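Local atomic coordinates of negative regulator of ofd1 (Schizosaccharomyces pombe, PDB entry 3QTM), a protein that is required for correct translation termination, directly inhibits ofd1 and promotes stability of the sre1 transcription factor domain that activates hypoxic genes, probably through that inhibition. Residues R127-K132 and N156-K161; R186-L191 and T215-K220. All coordinates share one frame; numbering follows the deposited sequence.

Interaction 1 (R127-K132 and N156-K161); sequences RAYLEK and NPYIEK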
ATOM      1  N   ARG A 127      -0.456  -2.040   9.468  1.00 16.69           N
ATOM      2  CA  ARG A 127       0.818  -2.403   8.844  1.00 21.04           C
ATOM      3  C   ARG A 127       1.328  -3.759   9.335  1.00 16.20           C
ATOM      4  O   ARG A 127       1.746  -4.595   8.543  1.00 19.94           O
ATOM      5  CB  ARG A 127       1.862  -1.304   9.073  1.00 19.40           C
ATOM      6  CG  ARG A 127       1.534  -0.021   8.306  1.00 19.72           C
ATOM      7  CD  ARG A 127       2.434   1.161   8.683  1.00 22.71           C
ATOM      8  NE  ARG A 127       3.829   0.772   8.914  1.00 24.71           N
ATOM      9  CZ  ARG A 127       4.688   0.488   7.945  1.00 24.97           C
ATOM     10  NH1 ARG A 127       4.283   0.540   6.690  1.00 27.15           N
ATOM     11  NH2 ARG A 127       5.939   0.158   8.223  1.00 22.56           N
ATOM     12  N   ALA A 128       1.264  -3.991  10.642  1.00 18.76           N
ATOM     13  CA  ALA A 128       1.779  -5.235  11.197  1.00 17.22           C
ATOM     14  C   ALA A 128       0.896  -6.435  10.865  1.00 17.27           C
ATOM     15  O   ALA A 128       1.413  -7.512  10.593  1.00 14.54           O
ATOM     16  CB  ALA A 128       1.994  -5.120  12.703  1.00 14.36           C
ATOM     17  N   TYR A 129      -0.429  -6.251  10.888  1.00 16.79           N
ATOM     18  CA  TYR A 129      -1.342  -7.341  10.543  1.00 18.25           C
ATOM     19  C   TYR A 129      -1.146  -7.742   9.080  1.00 17.65           C
ATOM     20  O   TYR A 129      -1.201  -8.923   8.738  1.00 19.56           O
ATOM     21  CB  TYR A 129      -2.819  -6.965  10.773  1.00 17.91           C
ATOM     22  CG  TYR A 129      -3.247  -6.875  12.224  1.00 19.44           C
ATOM     23  CD1 TYR A 129      -2.941  -7.885  13.133  1.00 21.50           C
ATOM     24  CD2 TYR A 129      -3.993  -5.794  12.674  1.00 22.23           C
ATOM     25  CE1 TYR A 129      -3.338  -7.804  14.463  1.00 22.36           C
ATOM     26  CE2 TYR A 129      -4.398  -5.700  13.999  1.00 22.52           C
ATOM     27  CZ  TYR A 129      -4.066  -6.700  14.886  1.00 22.28           C
ATOM     28  OH  TYR A 129      -4.478  -6.593  16.190  1.00 22.78           O
ATOM     29  N   LEU A 130      -0.933  -6.760   8.214  1.00 14.99           N
ATOM     30  CA  LEU A 130      -0.722  -7.067   6.796  1.00 19.26           C
ATOM     31  C   LEU A 130       0.620  -7.760   6.568  1.00 20.87           C
ATOM     32  O   LEU A 130       0.709  -8.663   5.728  1.00 20.25           O
ATOM     33  CB  LEU A 130      -0.857  -5.831   5.897  1.00 16.69           C
ATOM     34  CG  LEU A 130      -2.277  -5.276   5.725  1.00 21.56           C
ATOM     35  CD1 LEU A 130      -2.260  -3.997   4.893  1.00 19.39           C
ATOM     36  CD2 LEU A 130      -3.217  -6.316   5.104  1.00 20.45           C
ATOM     37  N   GLU A 131       1.657  -7.369   7.312  1.00 17.78           N
ATOM     38  CA  GLU A 131       2.950  -8.058   7.145  1.00 20.21           C
ATOM     39  C   GLU A 131       2.833  -9.492   7.636  1.00 21.14           C
ATOM     40  O   GLU A 131       3.463 -10.392   7.089  1.00 20.39           O
ATOM     41  CB  GLU A 131       4.108  -7.350   7.854  1.00 18.05           C
ATOM     42  CG  GLU A 131       4.461  -6.013   7.242  1.00 22.63           C
ATOM     43  CD  GLU A 131       4.924  -6.127   5.790  1.00 28.88           C
ATOM     44  OE1 GLU A 131       5.342  -7.229   5.365  1.00 29.90           O
ATOM     45  OE2 GLU A 131       4.878  -5.106   5.071  1.00 34.88           O
ATOM     46  N   LYS A 132       2.019  -9.697   8.670  1.00 19.95           N
ATOM     47  CA  LYS A 132       1.736 -11.045   9.150  1.00 18.39           C
ATOM     48  C   LYS A 132       1.094 -11.896   8.025  1.00 21.16           C
ATOM     49  O   LYS A 132       1.489 -13.046   7.804  1.00 19.23           O
ATOM     50  CB  LYS A 132       0.822 -10.985  10.377  1.00 18.36           C
ATOM     51  CG  LYS A 132       0.467 -12.344  10.982  1.00 23.02           C
ATOM     52  CD  LYS A 132       1.677 -13.016  11.625  1.00 25.58           C
ATOM     53  CE  LYS A 132       1.272 -14.263  12.427  1.00 30.27           C
ATOM     54  NZ  LYS A 132       2.452 -15.071  12.882  1.00 26.98           N
ATOM     55  N   ASN A 156      -7.499 -14.827   6.775  1.00 26.02           N
ATOM     56  CA  ASN A 156      -8.693 -13.987   6.896  1.00 24.99           C
ATOM     57  C   ASN A 156      -8.800 -13.207   8.210  1.00 25.68           C
ATOM     58  O   ASN A 156      -9.200 -12.042   8.193  1.00 27.30           O
ATOM     59  CB  ASN A 156      -9.970 -14.795   6.664  1.00 27.63           C
ATOM     60  CG  ASN A 156     -10.311 -14.946   5.183  1.00 34.19           C
ATOM     61  OD1 ASN A 156     -11.093 -15.820   4.802  1.00 36.40           O
ATOM     62  ND2 ASN A 156      -9.718 -14.101   4.343  1.00 32.20           N
ATOM     63  N   PRO A 157      -8.463 -13.846   9.353  1.00 24.26           N
ATOM     64  CA  PRO A 157      -8.515 -13.130  10.634  1.00 28.02           C
ATOM     65  C   PRO A 157      -7.594 -11.914  10.674  1.00 25.90           C
ATOM     66  O   PRO A 157      -7.980 -10.902  11.267  1.00 22.91           O
ATOM     67  CB  PRO A 157      -8.050 -14.185  11.643  1.00 25.40           C
ATOM     68  CG  PRO A 157      -8.426 -15.488  10.995  1.00 25.66           C
ATOM     69  CD  PRO A 157      -8.152 -15.275   9.548  1.00 26.40           C
ATOM     70  N   TYR A 158      -6.407 -12.013  10.076  1.00 24.06           N
ATOM     71  CA  TYR A 158      -5.490 -10.866  10.009  1.00 23.17           C
ATOM     72  C   TYR A 158      -5.927  -9.820   8.991  1.00 24.11           C
ATOM     73  O   TYR A 158      -5.825  -8.611   9.231  1.00 24.08           O
ATOM     74  CB  TYR A 158      -4.060 -11.331   9.738  1.00 24.87           C
ATOM     75  CG  TYR A 158      -3.518 -12.121  10.903  1.00 22.55           C
ATOM     76  CD1 TYR A 158      -2.929 -11.477  11.982  1.00 24.53           C
ATOM     77  CD2 TYR A 158      -3.634 -13.507  10.943  1.00 25.07           C
ATOM     78  CE1 TYR A 158      -2.441 -12.199  13.078  1.00 26.21           C
ATOM     79  CE2 TYR A 158      -3.160 -14.242  12.030  1.00 27.46           C
ATOM     80  CZ  TYR A 158      -2.566 -13.576  13.094  1.00 29.71           C
ATOM     81  OH  TYR A 158      -2.087 -14.285  14.176  1.00 39.77           O
ATOM     82  N   ILE A 159      -6.424 -10.292   7.855  1.00 22.36           N
ATOM     83  CA  ILE A 159      -7.010  -9.407   6.866  1.00 23.77           C
ATOM     84  C   ILE A 159      -8.128  -8.584   7.511  1.00 23.59           C
ATOM     85  O   ILE A 159      -8.203  -7.372   7.352  1.00 22.03           O
ATOM     86  CB  ILE A 159      -7.592 -10.214   5.693  1.00 27.31           C
ATOM     87  CG1 ILE A 159      -6.472 -10.759   4.801  1.00 25.57           C
ATOM     88  CG2 ILE A 159      -8.576  -9.377   4.887  1.00 23.16           C
ATOM     89  CD1 ILE A 159      -5.606  -9.688   4.152  1.00 25.25           C
ATOM     90  N   GLU A 160      -9.006  -9.258   8.234  1.00 25.98           N
ATOM     91  CA  GLU A 160     -10.141  -8.592   8.860  1.00 27.90           C
ATOM     92  C   GLU A 160      -9.684  -7.576   9.922  1.00 27.06           C
ATOM     93  O   GLU A 160     -10.235  -6.478  10.031  1.00 23.85           O
ATOM     94  CB  GLU A 160     -11.079  -9.651   9.464  1.00 28.51           C
ATOM     95  CG  GLU A 160     -12.269  -9.091  10.219  1.00 39.65           C
ATOM     96  CD  GLU A 160     -13.042 -10.169  10.966  1.00 47.38           C
ATOM     97  OE1 GLU A 160     -14.280 -10.053  11.072  1.00 50.00           O
ATOM     98  OE2 GLU A 160     -12.409 -11.139  11.443  1.00 48.04           O
ATOM     99  N   LYS A 161      -8.673  -7.945  10.706  1.00 25.42           N
ATOM    100  CA  LYS A 161      -8.128  -7.014  11.694  1.00 25.91           C
ATOM    101  C   LYS A 161      -7.482  -5.811  11.026  1.00 23.78           C
ATOM    102  O   LYS A 161      -7.601  -4.689  11.517  1.00 24.37           O
ATOM    103  CB  LYS A 161      -7.138  -7.696  12.644  1.00 25.51           C
ATOM    104  CG  LYS A 161      -7.818  -8.569  13.704  1.00 30.85           C
ATOM    105  CD  LYS A 161      -6.947  -8.697  14.946  1.00 37.75           C
ATOM    106  CE  LYS A 161      -7.505  -9.712  15.943  1.00 41.79           C
ATOM    107  NZ  LYS A 161      -7.141 -11.118  15.575  1.00 47.85           N
TER

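Interaction 2 (R186-L191 and T215-K220); sequences RPLYIL and TALWLK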
ATOM      1  N   ARG A 186       2.977   0.978   1.949  1.00 23.88           N
ATOM      2  CA  ARG A 186       3.403  -0.134   1.094  1.00 28.38           C
ATOM      3  C   ARG A 186       2.721  -1.475   1.418  1.00 26.86           C
ATOM      4  O   ARG A 186       2.426  -2.241   0.514  1.00 26.58           O
ATOM      5  CB  ARG A 186       4.924  -0.285   1.063  1.00 28.80           C
ATOM      6  CG  ARG A 186       5.593   0.514  -0.048  1.00 37.08           C
ATOM      7  CD  ARG A 186       7.072   0.138  -0.242  1.00 41.76           C
ATOM      8  NE  ARG A 186       7.908   0.568   0.880  1.00 43.36           N
ATOM      9  CZ  ARG A 186       8.510  -0.259   1.737  1.00 48.36           C
ATOM     10  NH1 ARG A 186       8.380  -1.577   1.592  1.00 50.13           N
ATOM     11  NH2 ARG A 186       9.250   0.231   2.736  1.00 37.75           N
ATOM     12  N   PRO A 187       2.482  -1.766   2.708  1.00 24.63           N
ATOM     13  CA  PRO A 187       1.768  -3.010   3.019  1.00 24.92           C
ATOM     14  C   PRO A 187       0.369  -3.073   2.401  1.00 25.41           C
ATOM     15  O   PRO A 187      -0.186  -4.164   2.333  1.00 23.38           O
ATOM     16  CB  PRO A 187       1.667  -2.986   4.549  1.00 22.49           C
ATOM     17  CG  PRO A 187       2.843  -2.163   4.979  1.00 24.98           C
ATOM     18  CD  PRO A 187       2.943  -1.082   3.932  1.00 24.75           C
ATOM     19  N   LEU A 188      -0.193  -1.947   1.964  1.00 22.33           N
ATOM     20  CA  LEU A 188      -1.489  -1.998   1.289  1.00 25.16           C
ATOM     21  C   LEU A 188      -1.405  -2.856   0.026  1.00 25.85           C
ATOM     22  O   LEU A 188      -2.402  -3.426  -0.396  1.00 26.31           O
ATOM     23  CB  LEU A 188      -2.026  -0.602   0.942  1.00 23.39           C
ATOM     24  CG  LEU A 188      -2.433   0.283   2.121  1.00 24.88           C
ATOM     25  CD1 LEU A 188      -3.150   1.512   1.615  1.00 23.95           C
ATOM     26  CD2 LEU A 188      -3.321  -0.490   3.099  1.00 24.91           C
ATOM     27  N   TYR A 189      -0.219  -2.955  -0.574  1.00 27.45           N
ATOM     28  CA  TYR A 189      -0.044  -3.834  -1.733  1.00 25.71           C
ATOM     29  C   TYR A 189      -0.395  -5.271  -1.361  1.00 27.60           C
ATOM     30  O   TYR A 189      -0.955  -6.005  -2.174  1.00 25.72           O
ATOM     31  CB  TYR A 189       1.390  -3.807  -2.284  1.00 28.16           C
ATOM     32  CG  TYR A 189       1.924  -2.446  -2.707  1.00 35.60           C
ATOM     33  CD1 TYR A 189       1.197  -1.607  -3.549  1.00 35.62           C
ATOM     34  CD2 TYR A 189       3.186  -2.018  -2.284  1.00 40.79           C
ATOM     35  CE1 TYR A 189       1.708  -0.359  -3.939  1.00 34.76           C
ATOM     36  CE2 TYR A 189       3.697  -0.787  -2.661  1.00 40.22           C
ATOM     37  CZ  TYR A 189       2.959   0.040  -3.486  1.00 39.06           C
ATOM     38  OH  TYR A 189       3.493   1.265  -3.850  1.00 45.55           O
ATOM     39  N   ILE A 190      -0.059  -5.675  -0.138  1.00 25.33           N
ATOM     40  CA  ILE A 190      -0.355  -7.033   0.314  1.00 24.30           C
ATOM     41  C   ILE A 190      -1.850  -7.249   0.296  1.00 26.15           C
ATOM     42  O   ILE A 190      -2.331  -8.290  -0.142  1.00 26.20           O
ATOM     43  CB  ILE A 190       0.166  -7.281   1.745  1.00 24.68           C
ATOM     44  CG1 ILE A 190       1.690  -7.114   1.775  1.00 25.33           C
ATOM     45  CG2 ILE A 190      -0.280  -8.655   2.252  1.00 20.06           C
ATOM     46  CD1 ILE A 190       2.261  -6.926   3.154  1.00 22.10           C
ATOM     47  N   LEU A 191      -2.591  -6.256   0.775  1.00 25.21           N
ATOM     48  CA  LEU A 191      -4.046  -6.376   0.832  1.00 25.22           C
ATOM     49  C   LEU A 191      -4.649  -6.432  -0.575  1.00 25.84           C
ATOM     50  O   LEU A 191      -5.549  -7.221  -0.833  1.00 24.74           O
ATOM     51  CB  LEU A 191      -4.665  -5.227   1.641  1.00 20.16           C
ATOM     52  CG  LEU A 191      -6.192  -5.223   1.802  1.00 26.84           C
ATOM     53  CD1 LEU A 191      -6.684  -6.506   2.447  1.00 21.46           C
ATOM     54  CD2 LEU A 191      -6.657  -4.007   2.616  1.00 22.90           C
ATOM     55  N   THR A 215      -7.963   3.020  -1.533  1.00 26.27           N
ATOM     56  CA  THR A 215      -7.806   4.137  -2.441  1.00 25.68           C
ATOM     57  C   THR A 215      -7.847   5.464  -1.696  1.00 26.80           C
ATOM     58  O   THR A 215      -7.051   6.358  -1.961  1.00 26.80           O
ATOM     59  CB  THR A 215      -8.901   4.071  -3.521  1.00 28.68           C
ATOM     60  OG1 THR A 215      -8.452   3.198  -4.570  1.00 34.42           O
ATOM     61  CG2 THR A 215      -9.195   5.441  -4.086  1.00 33.98           C
ATOM     62  N   ALA A 216      -8.771   5.589  -0.750  1.00 27.65           N
ATOM     63  CA  ALA A 216      -8.852   6.801   0.051  1.00 29.73           C
ATOM     64  C   ALA A 216      -7.549   7.035   0.816  1.00 26.20           C
ATOM     65  O   ALA A 216      -7.106   8.170   0.970  1.00 29.21           O
ATOM     66  CB  ALA A 216     -10.049   6.731   1.013  1.00 26.34           C
ATOM     67  N   LEU A 217      -6.933   5.955   1.289  1.00 24.32           N
ATOM     68  CA  LEU A 217      -5.691   6.065   2.056  1.00 24.82           C
ATOM     69  C   LEU A 217      -4.516   6.574   1.209  1.00 23.05           C
ATOM     70  O   LEU A 217      -3.790   7.485   1.613  1.00 23.37           O
ATOM     71  CB  LEU A 217      -5.352   4.730   2.744  1.00 21.89           C
ATOM     72  CG  LEU A 217      -6.281   4.356   3.925  1.00 24.43           C
ATOM     73  CD1 LEU A 217      -5.942   3.002   4.498  1.00 20.77           C
ATOM     74  CD2 LEU A 217      -6.269   5.405   5.038  1.00 24.62           C
ATOM     75  N   TRP A 218      -4.319   5.984   0.039  1.00 23.26           N
ATOM     76  CA  TRP A 218      -3.233   6.438  -0.825  1.00 25.04           C
ATOM     77  C   TRP A 218      -3.417   7.918  -1.116  1.00 25.53           C
ATOM     78  O   TRP A 218      -2.476   8.699  -1.012  1.00 24.61           O
ATOM     79  CB  TRP A 218      -3.182   5.640  -2.128  1.00 23.95           C
ATOM     80  CG  TRP A 218      -2.562   4.275  -1.997  1.00 21.77           C
ATOM     81  CD1 TRP A 218      -3.207   3.072  -2.095  1.00 20.68           C
ATOM     82  CD2 TRP A 218      -1.181   3.970  -1.757  1.00 22.63           C
ATOM     83  NE1 TRP A 218      -2.315   2.043  -1.926  1.00 18.97           N
ATOM     84  CE2 TRP A 218      -1.066   2.562  -1.719  1.00 23.06           C
ATOM     85  CE3 TRP A 218      -0.029   4.747  -1.576  1.00 23.71           C
ATOM     86  CZ2 TRP A 218       0.157   1.914  -1.510  1.00 23.30           C
ATOM     87  CZ3 TRP A 218       1.187   4.101  -1.359  1.00 23.20           C
ATOM     88  CH2 TRP A 218       1.269   2.700  -1.336  1.00 25.55           C
ATOM     89  N   LEU A 219      -4.641   8.304  -1.454  1.00 24.35           N
ATOM     90  CA  LEU A 219      -4.928   9.693  -1.765  1.00 26.55           C
ATOM     91  C   LEU A 219      -4.660  10.590  -0.576  1.00 27.50           C
ATOM     92  O   LEU A 219      -4.067  11.653  -0.723  1.00 29.27           O
ATOM     93  CB  LEU A 219      -6.379   9.868  -2.243  1.00 28.95           C
ATOM     94  CG  LEU A 219      -6.696   9.287  -3.623  1.00 30.92           C
ATOM     95  CD1 LEU A 219      -8.203   9.283  -3.905  1.00 30.31           C
ATOM     96  CD2 LEU A 219      -5.942  10.063  -4.698  1.00 31.46           C
ATOM     97  N   LYS A 220      -5.079  10.169   0.612  1.00 28.14           N
ATOM     98  CA  LYS A 220      -4.866  11.007   1.784  1.00 26.71           C
ATOM     99  C   LYS A 220      -3.380  11.226   2.092  1.00 28.73           C
ATOM    100  O   LYS A 220      -2.997  12.268   2.624  1.00 27.77           O
ATOM    101  CB  LYS A 220      -5.592  10.458   3.014  1.00 28.00           C
ATOM    102  CG  LYS A 220      -5.557  11.431   4.202  1.00 33.32           C
ATOM    103  CD  LYS A 220      -6.377  10.954   5.398  1.00 36.29           C
ATOM    104  CE  LYS A 220      -7.731  10.427   4.950  1.00 38.40           C
ATOM    105  NZ  LYS A 220      -8.814  10.771   5.902  1.00 39.26           N
TER

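Interaction 1 (R127-K132 and N156-K161)
Two tyrosines, Y129 and Y158, meet where the axes of segments 127-132 and 156-161, on helices 119-142 and 151-170, approach to 8.5 Å and run antiparallel at 158°. The two helices, consecutive in the chain, form a helical hairpin, consistent with a TPR-like fold, and each tyrosine lends a ring face to a lysine of the opposite helix. K161 sets its CB over the Y129 ring, 3.7 Å from the centroid, and its chain then runs on toward the phenol end, bringing CD to 3.5 Å from Y129 OH. In the reciprocal CH-pi contact, with CG anti to the backbone N (chi1 -179°), K132 lays CG over the Y158 ring, 3.7 Å from the centroid; farther out, its CE passes Y158 OH. The tyrosine side chains cross at about a right angle: Y129 CD1 approaches the edge of the Y158 ring, 3.8 Å from Y158 CD1. Beside them L130 CD2 and I159 CD1 make a looser apolar contact. No hydrogen bond spans the two segments; K132 NZ forms salt bridges with E98 and D102, and Y129 OH bonds to Q109. Helix 97-110 thus packs beside Y129 and K132, while helix 188-197 contributes L191 against both L130 and I159.

Interaction 2 (R186-L191 and T215-K220)
The W218 indole takes L188 over one face and meets the Y189 ring obliquely at CZ2 and CH2 of its six-membered ring, in the all-helical, TPR-like array of this chain. L188 CD1 makes a CH-pi contact 4.0 Å from the centroid of the five-membered ring, 26° off its normal. The methyl is offset toward the rim, with W218 NE1 as its nearest indole atom at 3.7 Å. Here the leucine and indole side chains slide past each other in opposite directions. W218 CG lies anti to the carbonyl carbon (chi1 -78°), and the indole beyond it reaches segment 186-191, where its six-membered ring and the Y189 ring have planes 30° apart but barely overlap. Their centroids are 5.3 Å apart, and Y189 CE1 comes to 3.7 Å from W218 CZ2. An alanine in place of W218 would probably open a gap between the two segments, depriving L188 CD1 of its aromatic surface and leaving the Y189 ring freer to turn. The indole also touches L185, and A238 and V239 of helix 229-254, while L188 and L217 both rest on L166 of helix 151-170. R186 NH2 forms salt bridges with E82 and D183. The same L188 CD1 that covers the indole also packs against L217, 4.1 Å from L217 CB.

How the interactions relate
Interaction 1 closes before interaction 2 opens, so the two follow in series along the chain, their centres about 14 Å apart. Interaction 1 pairs helices 119-142 and 151-170; interaction 2 joins segment 186-191, which leads into helix 188-197, the next helix in the chain, to helix 213-220. They touch directly: P187 packs against R127, L130 and E131, with L130 CD1 3.3 Å from P187 O, and I190 CD1 lies near L130 O. Segment 186-191 therefore lies against both the preceding helix pair and helix 213-220. Through these direct contacts the packing is continuous in the all-helical, TPR-like array, with interaction 2 near the centre of the chain, where it joins the Nro1 and C-terminal family regions.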